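Local structure of cell shape determining protein MreC (Streptococcus pneumoniae, 2QF4) at residues G46-V51 / A153-V158; V75-G80 / S107-G112; I87-D92 / K99-N104; E132-T137 / E146-L151. The protein helps form and maintain cell shape, probably as part of the elongasome that synthesises peripheral peptidoglycan, and is represented here by its major periplasmic domain. All coordinates share one frame; numbering follows the deposited sequence. Where two conformers were deposited one is given.

Contact 1 of 4, residues G46-V51 / A153-V158; sequences GLIGSV and ADTHNV
In the first barrel of this two-barrel, alpha-lytic protease-like fold, Gly46 and Ile48 of strand 46-54 receive Ala153 and Thr155 of the loop that brings the chain back from the second barrel. The strand is irregular here: Ile48 and Gly49 both face Ala41 of the neighbouring strand, a classic beta bulge. Ala153 lays its methyl against the backbone of Gly46, CB to CA 3.8 Å, a close approach that suits a glycine, since a CB here would point at Ala153 CB and clash with it, and a partner with only a methyl. Farther along, the methyl CG2 of Thr155 fits into the flank of Ile48, 3.6 Å from its CG1, with CB and CD1 equally near; the two side chains meet at about a right angle. A chi1 of 63° sets CG1 of Ile48 between the backbone N and the carbonyl carbon, where it meets that methyl. The hydroxyl of Thr155 is engaged elsewhere, by Arg16, so this threonine offers an apolar group to the barrel and a polar one to the arginine. Polar contact between the two backbones runs through two waters. Both donate to Leu47 O; one accepts from Ala153 N at 3.0 Å, and the other donates to Ala153 O at 2.7 Å. Beyond, the loop folds on itself in a type II turn from Thr155 to Val158, where Asn157 takes the positive phi that asparagine tolerates well. Asp154 makes an Asx turn, its OD2 accepting from His156 N at 3.0 Å, with the donor above the carboxylate plane.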
loop_
_atom_site.group_PDB
_atom_site.type_symbol
_atom_site.label_atom_id
_atom_site.label_comp_id
_atom_site.label_asym_id
_atom_site.label_seq_id
_atom_site.Cartn_x
_atom_site.Cartn_y
_atom_site.Cartn_z
ATOM N N GLY A 46 1.649 9.681 -1.666
ATOM C CA GLY A 46 1.657 8.292 -2.049
ATOM C C GLY A 46 1.511 7.332 -0.889
ATOM O O GLY A 46 1.668 7.674 0.298
ATOM N N LEU A 47 1.237 6.079 -1.240
ATOM C CA LEU A 47 1.073 5.033 -0.225
ATOM C C LEU A 47 2.388 4.718 0.468
ATOM O O LEU A 47 3.398 4.473 -0.171
ATOM C CB LEU A 47 0.571 3.756 -0.889
ATOM C CG LEU A 47 0.117 2.654 0.085
ATOM C CD1 LEU A 47 -1.117 3.111 0.899
ATOM C CD2 LEU A 47 -0.139 1.350 -0.667
ATOM N N ILE A 48 2.347 4.715 1.801
ATOM C CA ILE A 48 3.529 4.325 2.593
ATOM C C ILE A 48 3.301 3.149 3.515
ATOM O O ILE A 48 4.259 2.596 4.007
ATOM C CB ILE A 48 4.167 5.535 3.317
ATOM C CG1 ILE A 48 3.237 6.188 4.347
ATOM C CG2 ILE A 48 4.648 6.568 2.280
ATOM C CD1 ILE A 48 3.162 5.448 5.667
ATOM N N GLY A 49 2.071 2.701 3.694
ATOM C CA GLY A 49 1.806 1.593 4.573
ATOM C C GLY A 49 0.329 1.347 4.773
ATOM O O GLY A 49 -0.502 1.962 4.134
ATOM N N SER A 50 0.052 0.437 5.700
ATOM C CA SER A 50 -1.311 0.003 6.045
ATOM C C SER A 50 -1.440 -0.001 7.551
ATOM O O SER A 50 -0.465 -0.259 8.251
ATOM C CB SER A 50 -1.609 -1.380 5.460
ATOM O OG SER A 50 -0.592 -2.296 5.820
ATOM N N VAL A 51 -2.634 0.299 8.057
ATOM C CA VAL A 51 -2.846 0.232 9.497
ATOM C C VAL A 51 -2.757 -1.214 9.934
ATOM O O VAL A 51 -3.437 -2.079 9.366
ATOM C CB VAL A 51 -4.209 0.862 9.904
ATOM C CG1 VAL A 51 -4.581 0.529 11.339
ATOM C CG2 VAL A 51 -4.202 2.373 9.663
ATOM N N ALA A 153 6.659 7.139 -3.014
ATOM C CA ALA A 153 6.732 7.852 -1.752
ATOM C C ALA A 153 7.432 7.016 -0.698
ATOM O O ALA A 153 7.495 5.788 -0.763
ATOM C CB ALA A 153 5.360 8.160 -1.300
ATOM N N ASP A 154 7.951 7.704 0.308
ATOM C CA ASP A 154 8.468 7.059 1.508
ATOM C C ASP A 154 8.285 7.986 2.691
ATOM O O ASP A 154 7.668 9.054 2.570
ATOM C CB ASP A 154 9.924 6.584 1.355
ATOM C CG ASP A 154 10.894 7.713 1.175
ATOM O OD1 ASP A 154 11.866 7.553 0.395
ATOM O OD2 ASP A 154 10.713 8.780 1.800
ATOM N N THR A 155 8.733 7.534 3.853
ATOM C CA THR A 155 8.535 8.277 5.086
ATOM C C THR A 155 9.829 8.888 5.650
ATOM O O THR A 155 9.872 9.280 6.800
ATOM C CB THR A 155 7.813 7.422 6.153
ATOM O OG1 THR A 155 8.601 6.275 6.490
ATOM C CG2 THR A 155 6.449 6.982 5.680
ATOM N N HIS A 156 10.842 9.040 4.799
ATOM C CA HIS A 156 12.102 9.677 5.191
ATOM C C HIS A 156 11.862 11.144 5.486
ATOM O O HIS A 156 11.323 11.862 4.661
ATOM C CB HIS A 156 13.123 9.500 4.067
ATOM C CG HIS A 156 14.485 10.017 4.403
ATOM N ND1 HIS A 156 15.272 9.443 5.374
ATOM C CD2 HIS A 156 15.197 11.053 3.896
ATOM C CE1 HIS A 156 16.419 10.101 5.450
ATOM N NE2 HIS A 156 16.392 11.088 4.573
ATOM N N ASN A 157 12.230 11.575 6.693
ATOM C CA ASN A 157 12.015 12.967 7.120
ATOM C C ASN A 157 10.560 13.416 7.007
ATOM O O ASN A 157 10.249 14.568 6.668
ATOM C CB ASN A 157 12.935 13.923 6.344
ATOM C CG ASN A 157 14.419 13.621 6.550
ATOM O OD1 ASN A 157 14.843 13.203 7.630
ATOM N ND2 ASN A 157 15.218 13.847 5.505
ATOM N N VAL A 158 9.658 12.473 7.273
ATOM C CA VAL A 158 8.231 12.756 7.344
ATOM C C VAL A 158 7.790 12.597 8.786
ATOM O O VAL A 158 8.090 11.581 9.403
ATOM C CB VAL A 158 7.463 11.768 6.411
ATOM C CG1 VAL A 158 5.963 11.851 6.609
ATOM C CG2 VAL A 158 7.824 12.041 4.956
HETATM O O HOH W 1 4.614 4.983 -2.668
HETATM O O HOH W 2 6.124 3.766 0.377
#

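Contact 2 of 4, residues V75-G80 / S107-G112; sequences VKIQHG and SDISAG
At the C-terminal end of strand 74-79 in the second barrel, His79 packs against Asp108, within the loop that leads from strand 97-101 to strand 114-118. The backbone carbonyl oxygen Asp108 O lies 3.0 Å above the plane of the His79 ring, over its centre, so it meets the face of the ring. CG, anti to the backbone N (chi1 -177°), is the ring atom nearest this oxygen, at 3.1 Å. Ser107 OG donates to the same oxygen, at 2.8 Å, a bond within the loop for which the short hydroxyl side chain of serine is well suited. Ser110 approaches from another direction, its OG lying near the ring plane at the edge, 3.1 Å from His79 CE1. Both ring nitrogens have polar partners: ND1 is hydrogen-bonded to Asp113, which also accepts from Ser110 N, while a water 2.9 Å from His79 NE2 donates to Asp108 OD2 at 3.3 Å. Deeper in, the contact turns apolar. Ile77 and Ile109 meet through their CD1 methyls, 4.1 Å apart, the side chains crossing at about a right angle and both resting on Val133. A carbonyl oxygen over the face and the carboxylate of Asp113 at ND1 would both be expected to stabilise positive charge on His79, although its protonation is not seen directly; the imidazole may thus join strand and loop by electrostatics as well as by packing.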
loop_
_atom_site.group_PDB
_atom_site.type_symbol
_atom_site.label_atom_id
_atom_site.label_comp_id
_atom_site.label_asym_id
_atom_site.label_seq_id
_atom_site.Cartn_x
_atom_site.Cartn_y
_atom_site.Cartn_z
ATOM N N VAL A 75 -3.763 -3.768 -5.178
ATOM C CA VAL A 75 -3.209 -2.787 -6.092
ATOM C C VAL A 75 -3.699 -3.080 -7.489
ATOM O O VAL A 75 -4.177 -4.161 -7.795
ATOM C CB VAL A 75 -1.641 -2.765 -6.053
ATOM C CG1 VAL A 75 -1.180 -2.277 -4.686
ATOM C CG2 VAL A 75 -1.018 -4.116 -6.403
ATOM N N LYS A 76 -3.547 -2.066 -8.327
ATOM C CA LYS A 76 -3.853 -2.213 -9.731
ATOM C C LYS A 76 -2.804 -1.478 -10.552
ATOM O O LYS A 76 -2.182 -0.507 -10.148
ATOM C CB LYS A 76 -5.274 -1.748 -10.062
ATOM C CG LYS A 76 -5.531 -0.320 -9.816
ATOM C CD LYS A 76 -7.000 0.048 -10.022
ATOM C CE LYS A 76 -7.231 1.502 -9.697
ATOM N NZ LYS A 76 -8.665 1.890 -9.913
ATOM N N ILE A 77 -2.577 -2.033 -11.738
ATOM C CA ILE A 77 -1.561 -1.591 -12.694
ATOM C C ILE A 77 -2.294 -1.195 -13.973
ATOM O O ILE A 77 -3.091 -1.976 -14.497
ATOM C CB ILE A 77 -0.582 -2.732 -13.008
ATOM C CG1 ILE A 77 0.082 -3.266 -11.722
ATOM C CG2 ILE A 77 0.456 -2.289 -14.004
ATOM C CD1 ILE A 77 0.836 -4.589 -11.896
ATOM N N GLN A 78 -2.004 0.004 -14.477
ATOM C CA GLN A 78 -2.617 0.460 -15.714
ATOM C C GLN A 78 -1.673 0.253 -16.872
ATOM O O GLN A 78 -0.573 0.782 -16.876
ATOM C CB GLN A 78 -2.988 1.945 -15.583
ATOM C CG GLN A 78 -3.975 2.422 -16.643
ATOM C CD GLN A 78 -5.312 1.689 -16.613
ATOM O OE1 GLN A 78 -5.756 1.191 -15.559
ATOM N NE2 GLN A 78 -5.988 1.643 -17.767
ATOM N N HIS A 79 -2.090 -0.546 -17.848
ATOM C CA HIS A 79 -1.308 -0.803 -19.048
ATOM C C HIS A 79 -2.164 -0.386 -20.235
ATOM O O HIS A 79 -3.063 -1.117 -20.657
ATOM C CB HIS A 79 -0.946 -2.269 -19.157
ATOM C CG HIS A 79 -0.089 -2.571 -20.339
ATOM N ND1 HIS A 79 1.260 -2.304 -20.343
ATOM C CD2 HIS A 79 -0.389 -3.062 -21.567
ATOM C CE1 HIS A 79 1.764 -2.663 -21.507
ATOM N NE2 HIS A 79 0.784 -3.123 -22.268
ATOM N N GLY A 80 -1.876 0.806 -20.739
ATOM C CA GLY A 80 -2.720 1.445 -21.739
ATOM C C GLY A 80 -4.147 1.515 -21.234
ATOM O O GLY A 80 -4.420 2.100 -20.191
ATOM N N SER A 107 -2.242 -9.793 -19.361
ATOM C CA SER A 107 -1.847 -8.609 -20.130
ATOM C C SER A 107 -0.367 -8.349 -20.041
ATOM O O SER A 107 0.245 -8.517 -18.976
ATOM C CB SER A 107 -2.533 -7.322 -19.608
ATOM O OG SER A 107 -2.032 -6.167 -20.320
ATOM N N ASP A 108 0.206 -7.832 -21.118
ATOM C CA ASP A 108 1.534 -7.272 -21.042
ATOM C C ASP A 108 1.578 -6.208 -19.940
ATOM O O ASP A 108 0.619 -5.482 -19.705
ATOM C CB ASP A 108 1.945 -6.626 -22.366
ATOM C CG ASP A 108 2.163 -7.616 -23.489
ATOM O OD1 ASP A 108 2.171 -8.849 -23.279
ATOM O OD2 ASP A 108 2.333 -7.114 -24.625
ATOM N N ILE A 109 2.723 -6.137 -19.272
ATOM C CA ILE A 109 2.991 -5.144 -18.248
ATOM C C ILE A 109 4.374 -4.610 -18.544
ATOM O O ILE A 109 5.288 -5.399 -18.796
ATOM C CB ILE A 109 2.901 -5.760 -16.838
ATOM C CG1 ILE A 109 1.461 -6.157 -16.491
ATOM C CG2 ILE A 109 3.439 -4.782 -15.758
ATOM C CD1 ILE A 109 1.350 -6.973 -15.215
ATOM N N SER A 110 4.518 -3.294 -18.598
ATOM C CA SER A 110 5.755 -2.653 -19.054
ATOM C C SER A 110 6.316 -1.738 -17.996
ATOM O O SER A 110 5.582 -1.098 -17.238
ATOM C CB SER A 110 5.434 -1.791 -20.274
ATOM O OG SER A 110 4.905 -2.539 -21.347
ATOM N N ALA A 111 7.619 -1.559 -18.045
ATOM C CA ALA A 111 8.278 -0.574 -17.217
ATOM C C ALA A 111 7.594 0.788 -17.389
ATOM O O ALA A 111 7.298 1.210 -18.525
ATOM C CB ALA A 111 9.757 -0.511 -17.604
ATOM N N GLY A 112 7.355 1.486 -16.296
ATOM C CA GLY A 112 6.684 2.774 -16.299
ATOM C C GLY A 112 5.196 2.706 -16.068
ATOM O O GLY A 112 4.599 3.734 -15.741
HETATM O O HOH W 3 1.025 -4.151 -24.957
#

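Contact 3 of 4, residues I87-D92 / K99-N104; sequences IIIGYD and KISQLN
Ile87 O is met twice across the beta hairpin of strands 82-92 and 97-101 in the second barrel: Ser101 N donates to it at 3.0 Å, nearly along the C=O axis, and Ile100 CA brings a C-H to 3.2 Å. Ile87 N returns a bond to Ser101 O, completing an antiparallel hydrogen-bonded pair. The register then slips by one, because Ile89 and Gly90 both face Lys99 in a classic beta bulge. Ile89 N donates almost straight to Lys99 O (2.9 Å, 175°), and Lys99 N bonds to Gly90 O. The nearly extended backbone of Gly90, with a positive phi of 163°, would press a side chain on the preceding carbonyl, and so calls for glycine. Ile88 and Ile100, a non-hydrogen-bonded pair, turn to the barrel interior, where their CG1 atoms lie 4.2 Å apart, a fitting place for branched apolar residues. On the other face Ile87 meets Gln102 obliquely, its CD1 3.4 Å from OE1. The carboxylate of Asp92 is hydrogen-bonded by Glu94 N and Asn95. The Lys99 chain passes beside Asp92 and bends at chi3 (75°), which turns CE aside; NZ lies 5.5 Å from Asp92 OD1.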
loop_
_atom_site.group_PDB
_atom_site.type_symbol
_atom_site.label_atom_id
_atom_site.label_comp_id
_atom_site.label_asym_id
_atom_site.label_seq_id
_atom_site.Cartn_x
_atom_site.Cartn_y
_atom_site.Cartn_z
ATOM N N ILE A 87 -1.962 -8.076 -5.578
ATOM C CA ILE A 87 -1.769 -7.725 -4.156
ATOM C C ILE A 87 -0.274 -7.542 -3.903
ATOM O O ILE A 87 0.572 -8.168 -4.492
ATOM C CB ILE A 87 -2.375 -8.695 -3.108
ATOM C CG1 ILE A 87 -1.759 -10.092 -3.295
ATOM C CG2 ILE A 87 -3.867 -8.767 -3.259
ATOM C CD1 ILE A 87 -1.874 -11.007 -2.018
ATOM N N ILE A 88 0.010 -6.686 -2.940
ATOM C CA ILE A 88 1.369 -6.509 -2.425
ATOM C C ILE A 88 1.743 -7.707 -1.559
ATOM O O ILE A 88 0.983 -8.085 -0.672
ATOM C CB ILE A 88 1.471 -5.233 -1.616
ATOM C CG1 ILE A 88 1.293 -4.008 -2.526
ATOM C CG2 ILE A 88 2.813 -5.157 -0.878
ATOM C CD1 ILE A 88 1.116 -2.680 -1.781
ATOM N N ILE A 89 2.898 -8.312 -1.827
ATOM C CA ILE A 89 3.347 -9.488 -1.036
ATOM C C ILE A 89 4.633 -9.224 -0.265
ATOM O O ILE A 89 4.971 -10.020 0.598
ATOM C CB ILE A 89 3.457 -10.751 -1.936
ATOM C CG1 ILE A 89 4.481 -10.561 -3.052
ATOM C CG2 ILE A 89 2.079 -11.143 -2.449
ATOM C CD1 ILE A 89 4.944 -11.880 -3.743
ATOM N N GLY A 90 5.348 -8.139 -0.540
ATOM C CA GLY A 90 6.595 -7.867 0.174
ATOM C C GLY A 90 7.437 -6.864 -0.541
ATOM O O GLY A 90 6.940 -6.153 -1.418
ATOM N N TYR A 91 8.706 -6.814 -0.177
ATOM C CA TYR A 91 9.623 -5.781 -0.631
ATOM C C TYR A 91 11.004 -6.391 -0.667
ATOM O O TYR A 91 11.396 -7.106 0.261
ATOM C CB TYR A 91 9.616 -4.553 0.292
ATOM C CG TYR A 91 10.433 -3.390 -0.151
ATOM C CD1 TYR A 91 11.711 -3.196 0.336
ATOM C CD2 TYR A 91 9.927 -2.457 -1.029
ATOM C CE1 TYR A 91 12.472 -2.098 -0.049
ATOM C CE2 TYR A 91 10.706 -1.358 -1.426
ATOM C CZ TYR A 91 11.973 -1.229 -0.938
ATOM O OH TYR A 91 12.751 -0.139 -1.264
ATOM N N ASP A 92 11.719 -6.148 -1.756
ATOM C CA ASP A 92 13.088 -6.606 -1.915
ATOM C C ASP A 92 14.010 -5.473 -1.572
ATOM O O ASP A 92 14.168 -4.514 -2.335
ATOM C CB ASP A 92 13.287 -7.029 -3.346
ATOM C CG ASP A 92 14.719 -7.524 -3.646
ATOM O OD1 ASP A 92 14.863 -8.197 -4.668
ATOM O OD2 ASP A 92 15.659 -7.215 -2.897
ATOM N N LYS A 99 7.064 -5.869 -4.292
ATOM C CA LYS A 99 6.670 -7.082 -5.012
ATOM C C LYS A 99 5.168 -7.262 -4.992
ATOM O O LYS A 99 4.551 -7.188 -3.919
ATOM C CB LYS A 99 7.308 -8.313 -4.341
ATOM C CG LYS A 99 8.831 -8.243 -4.420
ATOM C CD LYS A 99 9.527 -9.260 -3.504
ATOM C CE LYS A 99 9.440 -10.642 -4.056
ATOM N NZ LYS A 99 10.568 -11.501 -3.529
ATOM N N ILE A 100 4.617 -7.510 -6.179
ATOM C CA ILE A 100 3.172 -7.708 -6.363
ATOM C C ILE A 100 2.946 -9.035 -7.066
ATOM O O ILE A 100 3.678 -9.423 -7.974
ATOM C CB ILE A 100 2.609 -6.545 -7.193
ATOM C CG1 ILE A 100 2.684 -5.219 -6.332
ATOM C CG2 ILE A 100 1.185 -6.820 -7.666
ATOM C CD1 ILE A 100 2.499 -3.950 -7.167
ATOM N N SER A 101 1.924 -9.761 -6.622
ATOM C CA SER A 101 1.564 -11.003 -7.293
ATOM C C SER A 101 0.052 -11.191 -7.278
ATOM O O SER A 101 -0.683 -10.240 -7.064
ATOM C CB SER A 101 2.340 -12.155 -6.688
ATOM O OG SER A 101 1.837 -12.433 -5.421
ATOM N N GLN A 102 -0.388 -12.396 -7.559
ATOM C CA GLN A 102 -1.806 -12.755 -7.672
ATOM C C GLN A 102 -2.481 -11.902 -8.716
ATOM O O GLN A 102 -3.548 -11.336 -8.502
ATOM C CB GLN A 102 -2.510 -12.681 -6.341
ATOM C CG GLN A 102 -1.931 -13.651 -5.312
ATOM C CD GLN A 102 -2.804 -13.833 -4.071
ATOM O OE1 GLN A 102 -3.747 -13.109 -3.849
ATOM N NE2 GLN A 102 -2.503 -14.852 -3.317
ATOM N N LEU A 103 -1.846 -11.789 -9.881
ATOM C CA LEU A 103 -2.370 -10.924 -10.934
ATOM C C LEU A 103 -3.590 -11.524 -11.610
ATOM O O LEU A 103 -3.627 -12.704 -11.894
ATOM C CB LEU A 103 -1.296 -10.693 -11.974
ATOM C CG LEU A 103 0.054 -10.160 -11.463
ATOM C CD1 LEU A 103 1.055 -10.094 -12.647
ATOM C CD2 LEU A 103 -0.132 -8.793 -10.820
ATOM N N ASN A 104 -4.579 -10.698 -11.920
ATOM C CA ASN A 104 -5.837 -11.180 -12.490
ATOM C C ASN A 104 -5.846 -11.236 -14.003
ATOM O O ASN A 104 -6.877 -11.484 -14.596
ATOM C CB ASN A 104 -7.059 -10.392 -11.975
ATOM C CG ASN A 104 -7.266 -9.095 -12.677
ATOM O OD1 ASN A 104 -6.312 -8.493 -13.172
ATOM N ND2 ASN A 104 -8.527 -8.631 -12.701
#

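Contact 4 of 4, residues E132-T137 / E146-L151; sequences EVVATT and EVTVKL
Thr148 O takes two successive N-H groups from the opposite strand: Val134 N at 2.8 Å and, weakly, Ala135 N at 3.5 Å. This is a classic beta bulge, in the hairpin of strands 126-137 and 146-151 of the second barrel. At its first residue, Val134, the backbone leaves the extended conformation (phi -89°, psi -61°), which puts an extra residue opposite Thr148 and shifts the register by one. The pairing is regular on both flanks: Thr148 N binds Ala135 O, while Glu132 with Lys150 and Thr137 with Glu146 each form a doubly hydrogen-bonded pair. The face carrying Val133, Val147 and Val149 is buried, and beta-branched residues suit both the extended chain and the close packing there. Val133 meets Val147 at about a right angle, its CG1 and CG2 both reaching CG1 of Val147, with CG2 at 3.9 Å; Ile77 lies against both valines. Thr136 belongs to the same face but bonds its hydroxyl to Ser139, leaving the methyl CG2 to touch Val147. The other face, with Glu132, Ala135, Thr137, Glu146, Thr148 and Lys150, is largely charged or polar. Lys150 runs out extended, yet its CB is 3.9 Å from Val134 CG2, so the aliphatic root of the lysine packs against the bulge valine. Glu132 OE2 and Lys150 NZ, 5.5 Å apart, can attract each other only at a distance. Thr137 and Glu146 lie side by side, pointing the same way, and the methyl CG2 of Thr137 rests 3.9 Å from the carboxylate carbon CD of Glu146.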
loop_
_atom_site.group_PDB
_atom_site.type_symbol
_atom_site.label_atom_id
_atom_site.label_comp_id
_atom_site.label_asym_id
_atom_site.label_seq_id
_atom_site.Cartn_x
_atom_site.Cartn_y
_atom_site.Cartn_z
ATOM N N GLU A 132 5.649 2.927 -9.869
ATOM C CA GLU A 132 5.670 2.566 -11.280
ATOM C C GLU A 132 6.360 1.236 -11.438
ATOM O O GLU A 132 7.296 0.899 -10.694
ATOM C CB GLU A 132 6.350 3.615 -12.128
ATOM C CG GLU A 132 7.786 3.806 -11.894
ATOM C CD GLU A 132 8.402 4.861 -12.802
ATOM O OE1 GLU A 132 7.760 5.265 -13.803
ATOM O OE2 GLU A 132 9.542 5.281 -12.490
ATOM N N VAL A 133 5.900 0.462 -12.423
ATOM C CA VAL A 133 6.473 -0.829 -12.688
ATOM C C VAL A 133 7.926 -0.718 -13.097
ATOM O O VAL A 133 8.291 0.135 -13.922
ATOM C CB VAL A 133 5.672 -1.557 -13.806
ATOM C CG1 VAL A 133 6.391 -2.808 -14.256
ATOM C CG2 VAL A 133 4.252 -1.865 -13.310
ATOM N N VAL A 134 8.758 -1.567 -12.529
ATOM C CA VAL A 134 10.115 -1.825 -13.004
ATOM C C VAL A 134 10.101 -2.947 -14.030
ATOM O O VAL A 134 10.484 -2.748 -15.179
ATOM C CB VAL A 134 11.069 -2.117 -11.819
ATOM C CG1 VAL A 134 12.441 -2.574 -12.303
ATOM C CG2 VAL A 134 11.190 -0.896 -10.938
ATOM N N ALA A 135 9.654 -4.134 -13.627
ATOM C CA ALA A 135 9.669 -5.313 -14.507
ATOM C C ALA A 135 8.754 -6.382 -13.975
ATOM O O ALA A 135 8.189 -6.245 -12.895
ATOM C CB ALA A 135 11.116 -5.850 -14.651
ATOM N N THR A 136 8.608 -7.428 -14.763
ATOM C CA THR A 136 7.963 -8.633 -14.306
ATOM C C THR A 136 8.964 -9.777 -14.268
ATOM O O THR A 136 9.957 -9.783 -14.983
ATOM C CB THR A 136 6.770 -9.042 -15.177
ATOM O OG1 THR A 136 7.225 -9.434 -16.463
ATOM C CG2 THR A 136 5.767 -7.912 -15.322
ATOM N N THR A 137 8.693 -10.756 -13.419
ATOM C CA THR A 137 9.496 -11.959 -13.370
ATOM C C THR A 137 8.544 -13.136 -13.210
ATOM O O THR A 137 7.320 -12.996 -13.007
ATOM C CB THR A 137 10.607 -11.896 -12.287
ATOM O OG1 THR A 137 11.535 -12.967 -12.505
ATOM C CG2 THR A 137 10.045 -11.982 -10.878
ATOM N N GLU A 146 5.041 -12.245 -11.287
ATOM C CA GLU A 146 5.229 -11.247 -10.242
ATOM C C GLU A 146 5.671 -9.943 -10.897
ATOM O O GLU A 146 6.296 -9.953 -11.941
ATOM C CB GLU A 146 6.341 -11.726 -9.299
ATOM C CG GLU A 146 6.776 -10.837 -8.154
ATOM C CD GLU A 146 8.110 -11.317 -7.581
ATOM O OE1 GLU A 146 8.254 -12.556 -7.398
ATOM O OE2 GLU A 146 9.059 -10.489 -7.412
ATOM N N VAL A 147 5.326 -8.845 -10.276
ATOM C CA VAL A 147 5.708 -7.525 -10.730
ATOM C C VAL A 147 6.542 -6.865 -9.668
ATOM O O VAL A 147 6.192 -6.909 -8.478
ATOM C CB VAL A 147 4.484 -6.635 -11.045
ATOM C CG1 VAL A 147 4.897 -5.338 -11.729
ATOM C CG2 VAL A 147 3.483 -7.377 -11.903
ATOM N N THR A 148 7.625 -6.200 -10.058
ATOM C CA THR A 148 8.397 -5.340 -9.173
ATOM C C THR A 148 8.120 -3.882 -9.492
ATOM O O THR A 148 7.969 -3.512 -10.670
ATOM C CB THR A 148 9.899 -5.674 -9.169
ATOM O OG1 THR A 148 10.441 -5.585 -10.489
ATOM C CG2 THR A 148 10.156 -7.083 -8.587
ATOM N N VAL A 149 8.014 -3.078 -8.436
ATOM C CA VAL A 149 7.557 -1.717 -8.510
ATOM C C VAL A 149 8.477 -0.782 -7.716
ATOM O O VAL A 149 8.865 -1.075 -6.581
ATOM C CB VAL A 149 6.116 -1.629 -7.972
ATOM C CG1 VAL A 149 5.595 -0.191 -7.799
ATOM C CG2 VAL A 149 5.154 -2.429 -8.858
ATOM N N LYS A 150 8.782 0.352 -8.320
ATOM C CA LYS A 150 9.531 1.409 -7.640
ATOM C C LYS A 150 8.530 2.319 -6.941
ATOM O O LYS A 150 7.700 2.942 -7.585
ATOM C CB LYS A 150 10.360 2.207 -8.643
ATOM C CG LYS A 150 11.162 3.308 -7.997
ATOM C CD LYS A 150 11.965 4.118 -8.970
ATOM C CE LYS A 150 13.048 4.939 -8.262
ATOM N NZ LYS A 150 13.975 5.561 -9.217
ATOM N N LEU A 151 8.639 2.402 -5.627
ATOM C CA LEU A 151 7.732 3.230 -4.822
ATOM C C LEU A 151 7.898 4.689 -5.117
ATOM O O LEU A 151 9.016 5.175 -5.250
ATOM C CB LEU A 151 7.981 2.958 -3.333
ATOM C CG LEU A 151 7.612 1.554 -2.827
ATOM C CD1 LEU A 151 8.104 1.308 -1.423
ATOM C CD2 LEU A 151 6.105 1.367 -2.907
#

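In the fold
From the N terminus, strand 46-54 of the first barrel opens contact 1, whose loop closes only when the chain returns at 153-158; the other three contacts, all in the second barrel, are nested inside it. Strand 74-79 then opens contact 2, which encloses contact 3 and closes at 107-112. Contact 4 follows in series as a separate hairpin. Val75 packs on Ile88 and Ile100, joining contacts 2 and 3. A probable hydrogen bond from Ile100 N to Val147 O joins strands 97-101 and 146-151, neighbours in the sheet, and another from Gly112 N to Val133 O ties contact 2 to contact 4. Contact 1 thus joins the returning chain to the first barrel, while the others join parts of the second.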